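Long-range contact in ESAT-6-like protein SAG1039 (PDB 3GWK), which is of unknown function but belongs to the WXG100 (ESAT-6-like) family of small helical proteins and forms a homodimeric four-helix bundle: residues G23-T28 with F67-E72. Sequence-based numbering, arbitrary orientation.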
# COMPACT_ATOMS: atom_id res chain seq x y z
N GLY A 23 1.45 -1.84 -8.58
CA GLY A 23 1.53 -1.67 -7.12
C GLY A 23 0.91 -0.37 -6.68
O GLY A 23 0.26 -0.31 -5.64
N SER A 24 1.09 0.72 -7.44
CA SER A 24 0.46 1.99 -7.13
C SER A 24 -1.05 1.81 -7.03
O SER A 24 -1.71 2.26 -6.07
CB SER A 24 0.81 3.00 -8.20
OG SER A 24 0.15 4.24 -7.95
N GLN A 25 -1.62 1.16 -8.04
CA GLN A 25 -3.05 0.97 -8.06
C GLN A 25 -3.54 0.12 -6.86
O GLN A 25 -4.60 0.37 -6.26
CB GLN A 25 -3.45 0.35 -9.37
CG GLN A 25 -3.23 1.30 -10.56
CD GLN A 25 -3.39 0.58 -11.87
OE1 GLN A 25 -4.41 -0.04 -12.12
NE2 GLN A 25 -2.35 0.62 -12.71
N GLN A 26 -2.78 -0.93 -6.56
CA GLN A 26 -3.17 -1.83 -5.45
C GLN A 26 -3.15 -1.10 -4.11
O GLN A 26 -4.04 -1.23 -3.29
CB GLN A 26 -2.26 -3.01 -5.43
CG GLN A 26 -2.53 -4.08 -6.48
CD GLN A 26 -1.37 -5.13 -6.40
OE1 GLN A 26 -0.22 -4.83 -6.77
NE2 GLN A 26 -1.69 -6.33 -5.94
N VAL A 27 -2.12 -0.27 -3.89
CA VAL A 27 -2.00 0.50 -2.65
C VAL A 27 -3.19 1.49 -2.55
O VAL A 27 -3.81 1.62 -1.48
CB VAL A 27 -0.62 1.25 -2.62
CG1 VAL A 27 -0.54 2.26 -1.46
CG2 VAL A 27 0.52 0.24 -2.47
N THR A 28 -3.48 2.19 -3.62
CA THR A 28 -4.60 3.13 -3.62
C THR A 28 -5.88 2.44 -3.29
O THR A 28 -6.70 2.97 -2.51
CB THR A 28 -4.67 3.86 -5.00
OG1 THR A 28 -3.49 4.65 -5.12
CG2 THR A 28 -5.93 4.73 -5.11
N PHE A 67 3.14 7.28 -1.29
CA PHE A 67 3.80 6.11 -1.82
C PHE A 67 3.15 5.70 -3.13
O PHE A 67 3.85 5.40 -4.10
CB PHE A 67 3.71 5.00 -0.77
CG PHE A 67 4.52 3.73 -1.11
CD1 PHE A 67 5.92 3.77 -1.24
CD2 PHE A 67 3.89 2.50 -1.28
CE1 PHE A 67 6.62 2.62 -1.47
CE2 PHE A 67 4.63 1.36 -1.53
CZ PHE A 67 6.01 1.44 -1.65
N ALA A 68 1.85 5.63 -3.17
CA ALA A 68 1.16 5.32 -4.45
C ALA A 68 1.57 6.31 -5.52
O ALA A 68 1.79 5.95 -6.67
CB ALA A 68 -0.34 5.28 -4.25
N GLN A 69 1.63 7.58 -5.19
CA GLN A 69 2.02 8.59 -6.18
C GLN A 69 3.46 8.38 -6.64
O GLN A 69 3.79 8.47 -7.84
CB GLN A 69 1.77 9.99 -5.58
CG GLN A 69 1.53 11.08 -6.78
CD GLN A 69 0.11 10.84 -7.75
OE1 GLN A 69 0.10 9.99 -8.79
NE2 GLN A 69 -0.97 11.64 -7.48
N LEU A 70 4.38 8.07 -5.75
CA LEU A 70 5.76 7.78 -6.09
C LEU A 70 5.88 6.60 -7.06
O LEU A 70 6.63 6.65 -8.04
CB LEU A 70 6.55 7.50 -4.81
CG LEU A 70 7.97 6.96 -5.04
CD1 LEU A 70 8.90 7.99 -5.73
CD2 LEU A 70 8.55 6.52 -3.72
N LEU A 71 5.14 5.51 -6.78
CA LEU A 71 5.21 4.34 -7.60
C LEU A 71 4.73 4.69 -9.02
O LEU A 71 5.29 4.27 -10.02
CB LEU A 71 4.39 3.23 -7.02
CG LEU A 71 4.89 2.67 -5.68
CD1 LEU A 71 3.97 1.62 -5.18
CD2 LEU A 71 6.32 2.45 -5.39
N GLU A 72 3.65 5.44 -9.15
CA GLU A 72 3.19 5.85 -10.44
C GLU A 72 4.20 6.78 -11.16
O GLU A 72 4.41 6.67 -12.37
CB GLU A 72 1.85 6.48 -10.33
CG GLU A 72 1.30 6.89 -11.71
CD GLU A 72 1.20 5.69 -12.71
OE1 GLU A 72 0.91 4.56 -12.25
OE2 GLU A 72 1.29 5.92 -13.97
O HOH W 1 -1.47 4.69 -10.75
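Ser24 lies against Ala68 and Leu71 where helix 10-44 and helix 51-95 run antiparallel, their local axes 8.2 Å apart at an angle of 164°, in the helical hairpin characteristic of the WXG100 family. Ser24 CB rests on Leu71 CB at 3.8 Å, and CD1 of that leucine packs against the peptide link, near Gly23 C and Ser24 N. From CB the side chain turns its hydroxyl anti to the backbone N (chi1 177°), which carries it over to the other helix. There Ser24 OG donates to Ala68 O at 2.7 Å, arriving above the carbonyl plane, 37° out of it, while Glu72 N, the helical donor, approaches the same oxygen from the opposite face. A water donates to Glu72 OE1 (2.8 Å) and, over a long 3.3 Å, to Ser24 OG, which thus both gives and accepts. Glu72 OE1 is also hydrogen-bonded to Thr21 OG1; Asn75 and Gln76 hold OE2.

A turn on from Ser24, Thr28 OG1 and Val27 CG1 meet Ala68 CB at 3.3 and 4.1 Å. Val27 CG2 sits at the edge of the Phe67 ring, close to its plane. That ring also meets Phe57 of the second subunit, whose hairpin completes the four-helix bundle. The small Ser24 and Ala68, with Gly23, allow the close approach, and the serine hydroxyl ties helix 10-44 to a main-chain carbonyl of helix 51-95, between apolar Val27, Leu71 and Phe67 and the hydrated Glu72.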